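Local coordinates for chitinase (Paenibacillus sp. FPU-7, PDB 5GZT), which probably hydrolyses internal beta-1,4 linkages between N-acetylglucosamine units in chitin and chitodextrins, as an endo-acting family 18 glycoside hydrolase, at residues Thr462-Ser466 against Val467-Lys471; Tyr643-Gly647 against Thr648-Val652. All coordinates share one frame; numbering follows the deposited sequence.

Contact 1 (Thr462-Ser466 against Val467-Lys471)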
ATOM      1  N   THR B 462      24.592   3.481   7.136  1.00 39.34           N
ATOM      2  CA  THR B 462      25.352   2.339   6.593  1.00 40.55           C
ATOM      3  C   THR B 462      24.713   1.776   5.347  1.00 44.31           C
ATOM      4  O   THR B 462      25.383   1.537   4.328  1.00 50.03           O
ATOM      5  CB  THR B 462      25.490   1.225   7.613  1.00 44.07           C
ATOM      6  OG1 THR B 462      26.055   1.756   8.814  1.00 43.27           O
ATOM      7  CG2 THR B 462      26.383   0.110   7.103  1.00 48.45           C
ATOM      8  N   TYR B 463      23.408   1.593   5.388  1.00 35.09           N
ATOM      9  CA  TYR B 463      22.725   1.144   4.199  1.00 33.17           C
ATOM     10  C   TYR B 463      22.838   2.131   3.003  1.00 34.19           C
ATOM     11  O   TYR B 463      23.066   1.697   1.901  1.00 37.06           O
ATOM     12  CB  TYR B 463      21.229   0.857   4.465  1.00 27.77           C
ATOM     13  CG  TYR B 463      20.547   0.327   3.241  1.00 26.11           C
ATOM     14  CD1 TYR B 463      20.019   1.178   2.340  1.00 25.05           C
ATOM     15  CD2 TYR B 463      20.495  -1.071   2.951  1.00 26.35           C
ATOM     16  CE1 TYR B 463      19.438   0.713   1.154  1.00 29.49           C
ATOM     17  CE2 TYR B 463      19.915  -1.539   1.773  1.00 26.69           C
ATOM     18  CZ  TYR B 463      19.415  -0.643   0.862  1.00 25.89           C
ATOM     19  OH  TYR B 463      18.742  -1.016  -0.292  1.00 30.04           O
ATOM     20  N   THR B 464      22.576   3.413   3.195  1.00 30.79           N
ATOM     21  CA  THR B 464      22.635   4.407   2.101  1.00 35.68           C
ATOM     22  C   THR B 464      24.083   4.526   1.445  1.00 31.08           C
ATOM     23  O   THR B 464      24.242   4.750   0.229  1.00 47.36           O
ATOM     24  CB  THR B 464      22.133   5.793   2.586  1.00 30.68           C
ATOM     25  OG1 THR B 464      22.779   6.128   3.788  1.00 31.13           O
ATOM     26  CG2 THR B 464      20.631   5.743   2.840  1.00 31.51           C
ATOM     27  N   ASP B 465      25.071   4.356   2.311  1.00 35.07           N
ATOM     28  CA  ASP B 465      26.501   4.260   1.979  1.00 39.42           C
ATOM     29  C   ASP B 465      26.867   2.991   1.213  1.00 46.25           C
ATOM     30  O   ASP B 465      27.938   2.943   0.642  1.00 47.08           O
ATOM     31  CB  ASP B 465      27.341   4.257   3.255  1.00 36.10           C
ATOM     32  CG  ASP B 465      27.521   5.644   3.868  1.00 35.34           C
ATOM     33  OD1 ASP B 465      27.211   6.695   3.271  1.00 38.31           O
ATOM     34  OD2 ASP B 465      28.033   5.670   4.981  1.00 34.36           O
ATOM     35  N   SER B 466      25.989   1.983   1.203  1.00 42.10           N
ATOM     36  CA  SER B 466      26.251   0.688   0.605  1.00 36.86           C
ATOM     37  C   SER B 466      25.547   0.501  -0.725  1.00 36.38           C
ATOM     38  O   SER B 466      25.733  -0.534  -1.374  1.00 37.60           O
ATOM     39  CB  SER B 466      25.815  -0.422   1.574  1.00 32.96           C
ATOM     40  OG  SER B 466      26.545  -0.338   2.799  1.00 31.69           O
ATOM     41  N   VAL B 467      24.769   1.485  -1.157  1.00 31.09           N
ATOM     42  CA  VAL B 467      24.041   1.368  -2.405  1.00 33.46           C
ATOM     43  C   VAL B 467      24.131   2.704  -3.146  1.00 30.68           C
ATOM     44  O   VAL B 467      24.595   3.711  -2.580  1.00 37.61           O
ATOM     45  CB  VAL B 467      22.545   0.953  -2.220  1.00 38.40           C
ATOM     46  CG1 VAL B 467      22.389  -0.340  -1.420  1.00 39.60           C
ATOM     47  CG2 VAL B 467      21.770   2.049  -1.519  1.00 41.29           C
ATOM     48  N   GLU B 468      23.700   2.668  -4.403  1.00 31.10           N
ATOM     49  CA  GLU B 468      23.848   3.791  -5.369  1.00 36.67           C
ATOM     50  C   GLU B 468      22.503   4.405  -5.665  1.00 34.72           C
ATOM     51  O   GLU B 468      21.861   4.143  -6.705  1.00 36.53           O
ATOM     52  CB  GLU B 468      24.583   3.327  -6.665  1.00 37.52           C
ATOM     53  CG  GLU B 468      25.980   2.723  -6.391  1.00 41.80           C
ATOM     54  CD  GLU B 468      26.757   2.270  -7.661  1.00 41.36           C
ATOM     55  OE1 GLU B 468      26.193   1.575  -8.543  1.00 44.24           O
ATOM     56  OE2 GLU B 468      27.952   2.626  -7.726  1.00 42.21           O
ATOM     57  N   LEU B 469      22.050   5.232  -4.717  1.00 40.41           N
ATOM     58  CA  LEU B 469      20.649   5.631  -4.713  1.00 36.82           C
ATOM     59  C   LEU B 469      20.276   6.371  -5.969  1.00 37.17           C
ATOM     60  O   LEU B 469      19.235   6.083  -6.616  1.00 37.25           O
ATOM     61  CB  LEU B 469      20.293   6.455  -3.446  1.00 36.58           C
ATOM     62  CG  LEU B 469      20.397   5.702  -2.125  1.00 38.66           C
ATOM     63  CD1 LEU B 469      20.360   6.674  -0.972  1.00 43.32           C
ATOM     64  CD2 LEU B 469      19.263   4.705  -2.020  1.00 37.23           C
ATOM     65  N   THR B 470      21.124   7.331  -6.329  1.00 38.89           N
ATOM     66  CA  THR B 470      20.868   8.152  -7.506  1.00 35.10           C
ATOM     67  C   THR B 470      20.909   7.236  -8.713  1.00 36.51           C
ATOM     68  O   THR B 470      20.058   7.344  -9.613  1.00 35.01           O
ATOM     69  CB  THR B 470      21.910   9.306  -7.598  1.00 40.92           C
ATOM     70  OG1 THR B 470      21.596  10.315  -6.610  1.00 41.10           O
ATOM     71  CG2 THR B 470      21.896   9.939  -9.003  1.00 40.73           C
ATOM     72  N   LYS B 471      21.852   6.274  -8.709  1.00 36.53           N
ATOM     73  CA  LYS B 471      21.898   5.284  -9.797  1.00 38.74           C
ATOM     74  C   LYS B 471      20.749   4.308  -9.880  1.00 41.09           C
ATOM     75  O   LYS B 471      20.250   4.081 -10.970  1.00 38.22           O
ATOM     76  CB  LYS B 471      23.226   4.559  -9.828  1.00 43.72           C
ATOM     77  CG  LYS B 471      24.372   5.519 -10.123  1.00 48.02           C
ATOM     78  CD  LYS B 471      25.674   4.795 -10.427  1.00 57.33           C
ATOM     79  CE  LYS B 471      26.853   5.512  -9.781  1.00 63.65           C
ATOM     80  NZ  LYS B 471      28.100   5.009 -10.406  1.00 65.94           N
TER
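Val467 turns both methyl groups to the phenol ring of Tyr463, four residues back in the chain. CG1 of Val467 lies 3.8 Å from Tyr463 CZ. The same methyl makes an off-centre CH-pi contact, 4.2 Å from the ring centroid and 29° off its normal. CG2 of Val467 reaches CE1 of Tyr463 at 3.8 Å. The tyrosine torsion (CG anti to the backbone N, chi1 -177°) carries the ring beside its own carbonyl carbon, bringing CE1 and CZ to the two valine methyls. Beside this pair, CD1 of Leu469 packs against CG2 of Thr464 at 3.9 Å; the threonine hydroxyl serves another partner, the carbonyl of Lys461.

These residues form the tight local connection between helix 461-464 and helix 469-472, which follow strand 452-457 in the family 18 TIM barrel. Tyr463 also touches Ile455 and Ala457 of that strand, Phe429 of helix 425-447 and Tyr517 of helix 510-519. With the ring cut back to an alanine, both Val467 methyls would probably lose their aromatic partner and a gap would open toward Phe429 and Tyr517.

Polar bonds lie within each segment. Ser466 OG donates to Thr462 O over 2.7 Å, tilted 32° from the carbonyl plane, while Ser466 N bonds to Tyr463 O at 3.0 Å. Glu468, at the N-cap position of the second helix, pairs through OE2 with Lys471 NZ at 3.6 Å; its OE1 is hydrogen-bonded to Thr430 OG1.

Contact 2 (Tyr643-Gly647 against Thr648-Val652)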
ATOM      1  N   TYR B 643      -7.054   7.878   2.516  1.00 35.08           N
ATOM      2  CA  TYR B 643      -8.146   8.089   1.619  1.00 33.83           C
ATOM      3  C   TYR B 643      -9.199   9.091   2.135  1.00 37.16           C
ATOM      4  O   TYR B 643     -10.292   9.164   1.569  1.00 40.30           O
ATOM      5  CB  TYR B 643      -8.705   6.703   1.166  1.00 32.28           C
ATOM      6  CG  TYR B 643      -7.726   6.095   0.195  1.00 30.28           C
ATOM      7  CD1 TYR B 643      -6.598   5.460   0.634  1.00 30.16           C
ATOM      8  CD2 TYR B 643      -7.886   6.263  -1.188  1.00 32.86           C
ATOM      9  CE1 TYR B 643      -5.653   4.972  -0.239  1.00 27.21           C
ATOM     10  CE2 TYR B 643      -6.941   5.777  -2.118  1.00 30.67           C
ATOM     11  CZ  TYR B 643      -5.842   5.104  -1.675  1.00 30.74           C
ATOM     12  OH  TYR B 643      -4.875   4.676  -2.583  1.00 26.54           O
ATOM     13  N   ALA B 644      -8.883   9.861   3.184  1.00 34.41           N
ATOM     14  CA  ALA B 644      -9.817  10.822   3.723  1.00 38.62           C
ATOM     15  C   ALA B 644     -10.077  11.987   2.718  1.00 43.75           C
ATOM     16  O   ALA B 644      -9.148  12.536   2.124  1.00 46.35           O
ATOM     17  CB  ALA B 644      -9.274  11.397   5.019  1.00 36.05           C
ATOM     18  N   LYS B 645     -11.341  12.351   2.541  1.00 59.44           N
ATOM     19  CA  LYS B 645     -11.710  13.542   1.729  1.00 70.86           C
ATOM     20  C   LYS B 645     -11.068  14.834   2.281  1.00 70.73           C
ATOM     21  O   LYS B 645     -11.264  15.181   3.463  1.00 63.53           O
ATOM     22  CB  LYS B 645     -13.262  13.666   1.546  1.00 83.52           C
ATOM     23  CG  LYS B 645     -14.146  14.036   2.766  1.00 95.75           C
ATOM     24  CD  LYS B 645     -14.443  12.896   3.770  1.00100.88           C
ATOM     25  CE  LYS B 645     -13.472  12.832   4.974  1.00 96.10           C
ATOM     26  NZ  LYS B 645     -13.102  11.458   5.433  1.00 87.72           N
ATOM     27  N   SER B 646     -10.251  15.509   1.457  1.00 70.66           N
ATOM     28  CA  SER B 646      -9.759  16.855   1.813  1.00 70.10           C
ATOM     29  C   SER B 646     -10.981  17.757   2.107  1.00 64.04           C
ATOM     30  O   SER B 646     -12.108  17.571   1.557  1.00 58.89           O
ATOM     31  CB  SER B 646      -8.846  17.490   0.743  1.00 70.81           C
ATOM     32  OG  SER B 646      -7.518  17.004   0.839  1.00 70.83           O
ATOM     33  N   GLY B 647     -10.774  18.656   3.064  1.00 54.20           N
ATOM     34  CA  GLY B 647     -11.846  19.516   3.556  1.00 56.97           C
ATOM     35  C   GLY B 647     -12.832  18.964   4.573  1.00 55.84           C
ATOM     36  O   GLY B 647     -13.574  19.769   5.129  1.00 50.48           O
ATOM     37  N   THR B 648     -12.885  17.633   4.801  1.00 49.53           N
ATOM     38  CA  THR B 648     -13.690  17.083   5.931  1.00 55.79           C
ATOM     39  C   THR B 648     -12.821  16.312   6.939  1.00 43.61           C
ATOM     40  O   THR B 648     -12.318  15.222   6.634  1.00 43.72           O
ATOM     41  CB  THR B 648     -14.851  16.184   5.492  1.00 60.18           C
ATOM     42  OG1 THR B 648     -15.406  16.696   4.269  1.00 68.09           O
ATOM     43  CG2 THR B 648     -15.925  16.110   6.629  1.00 60.77           C
ATOM     44  N   PRO B 649     -12.627  16.892   8.120  1.00 42.85           N
ATOM     45  CA  PRO B 649     -11.874  16.149   9.114  1.00 43.48           C
ATOM     46  C   PRO B 649     -12.655  14.892   9.583  1.00 35.61           C
ATOM     47  O   PRO B 649     -13.919  14.843   9.504  1.00 29.63           O
ATOM     48  CB  PRO B 649     -11.645  17.159  10.235  1.00 45.86           C
ATOM     49  CG  PRO B 649     -12.133  18.479   9.716  1.00 49.59           C
ATOM     50  CD  PRO B 649     -13.144  18.160   8.663  1.00 48.02           C
ATOM     51  N   LEU B 650     -11.877  13.888   9.979  1.00 29.03           N
ATOM     52  CA  LEU B 650     -12.414  12.664  10.498  1.00 28.41           C
ATOM     53  C   LEU B 650     -13.052  12.953  11.857  1.00 30.16           C
ATOM     54  O   LEU B 650     -12.528  13.699  12.661  1.00 32.82           O
ATOM     55  CB  LEU B 650     -11.304  11.620  10.592  1.00 31.17           C
ATOM     56  CG  LEU B 650     -10.636  11.227   9.275  1.00 34.44           C
ATOM     57  CD1 LEU B 650      -9.336  10.415   9.437  1.00 37.41           C
ATOM     58  CD2 LEU B 650     -11.646  10.454   8.453  1.00 36.20           C
ATOM     59  N   SER B 651     -14.248  12.413  12.061  1.00 27.48           N
ATOM     60  CA  SER B 651     -14.914  12.337  13.335  1.00 24.08           C
ATOM     61  C   SER B 651     -14.416  11.197  14.239  1.00 20.03           C
ATOM     62  O   SER B 651     -14.176  10.128  13.801  1.00 20.33           O
ATOM     63  CB  SER B 651     -16.420  12.043  13.075  1.00 27.36           C
ATOM     64  OG  SER B 651     -17.029  13.295  12.913  1.00 37.20           O
ATOM     65  N   VAL B 652     -14.340  11.425  15.530  1.00 20.69           N
ATOM     66  CA  VAL B 652     -14.165  10.338  16.463  1.00 18.90           C
ATOM     67  C   VAL B 652     -15.425   9.442  16.285  1.00 19.17           C
ATOM     68  O   VAL B 652     -16.518   9.961  16.061  1.00 17.47           O
ATOM     69  CB  VAL B 652     -14.063  10.866  17.882  1.00 18.90           C
ATOM     70  CG1 VAL B 652     -14.009   9.715  18.909  1.00 18.65           C
ATOM     71  CG2 VAL B 652     -12.813  11.747  18.117  1.00 20.39           C
TER
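A local, solvent-facing turn contact joins Lys645 to Thr648 and Leu650 in the irregular loop between helix 633-642, which follows barrel strand 619-623, and strand 653-654. Its frame is a type II beta turn from Lys645 to Thr648, closed by the hydrogen bond from Thr648 N to Lys645 O at 3.2 Å. The N-H points well at the oxygen (161°), although the donor stands above the carbonyl plane, 43° out of it. Gly647 takes the positive phi that this turn type requires at its third position.

Across the turn, the poorly ordered chain of Lys645, as modelled, folds over the threonine. With CG set between its own backbone N and carbonyl carbon (chi1 70°) and further bends along the chain, Lys645 brings CG to 3.3 Å from Thr648 OG1 and CD to 3.7 Å from Thr648 CB. Its NZ is placed 3.5 Å from Leu650 CD2, the methyl that also faces Ala644 CB at 4.3 Å. Outside the loop, Ser646 OG bonds to Asp194, and Leu650 and Val652 are both backbone hydrogen-bonded to Thr749.

Neither Thr648 nor Leu650 makes a polar bond to the lysine ammonium group. The hydrogen bond across the turn is backbone to backbone, and the side chains add only van der Waals contact, partly to a hydroxyl, which implies that the turn could probably keep its shape while the lysine end moves.

In the fold
Contact 1 is largely buried and contact 2 lies at the surface; their centres are 38 Å apart, with nearest atoms about 24 Å apart, so they do not touch. Both are local and in series along the chain, but they hold different elements: residues 462-471 join two short helices within the family 18 barrel, whereas residues 643-652 form an irregular link after helix 633-642. The chemistry follows the setting. In contact 1, aromatic and aliphatic groups meet across the two segments without any hydrogen bond between them, and neighbouring helices cover them. Contact 2 relies on a backbone turn bond, with a poorly ordered, exposed lysine chain supplying much of the side-chain packing.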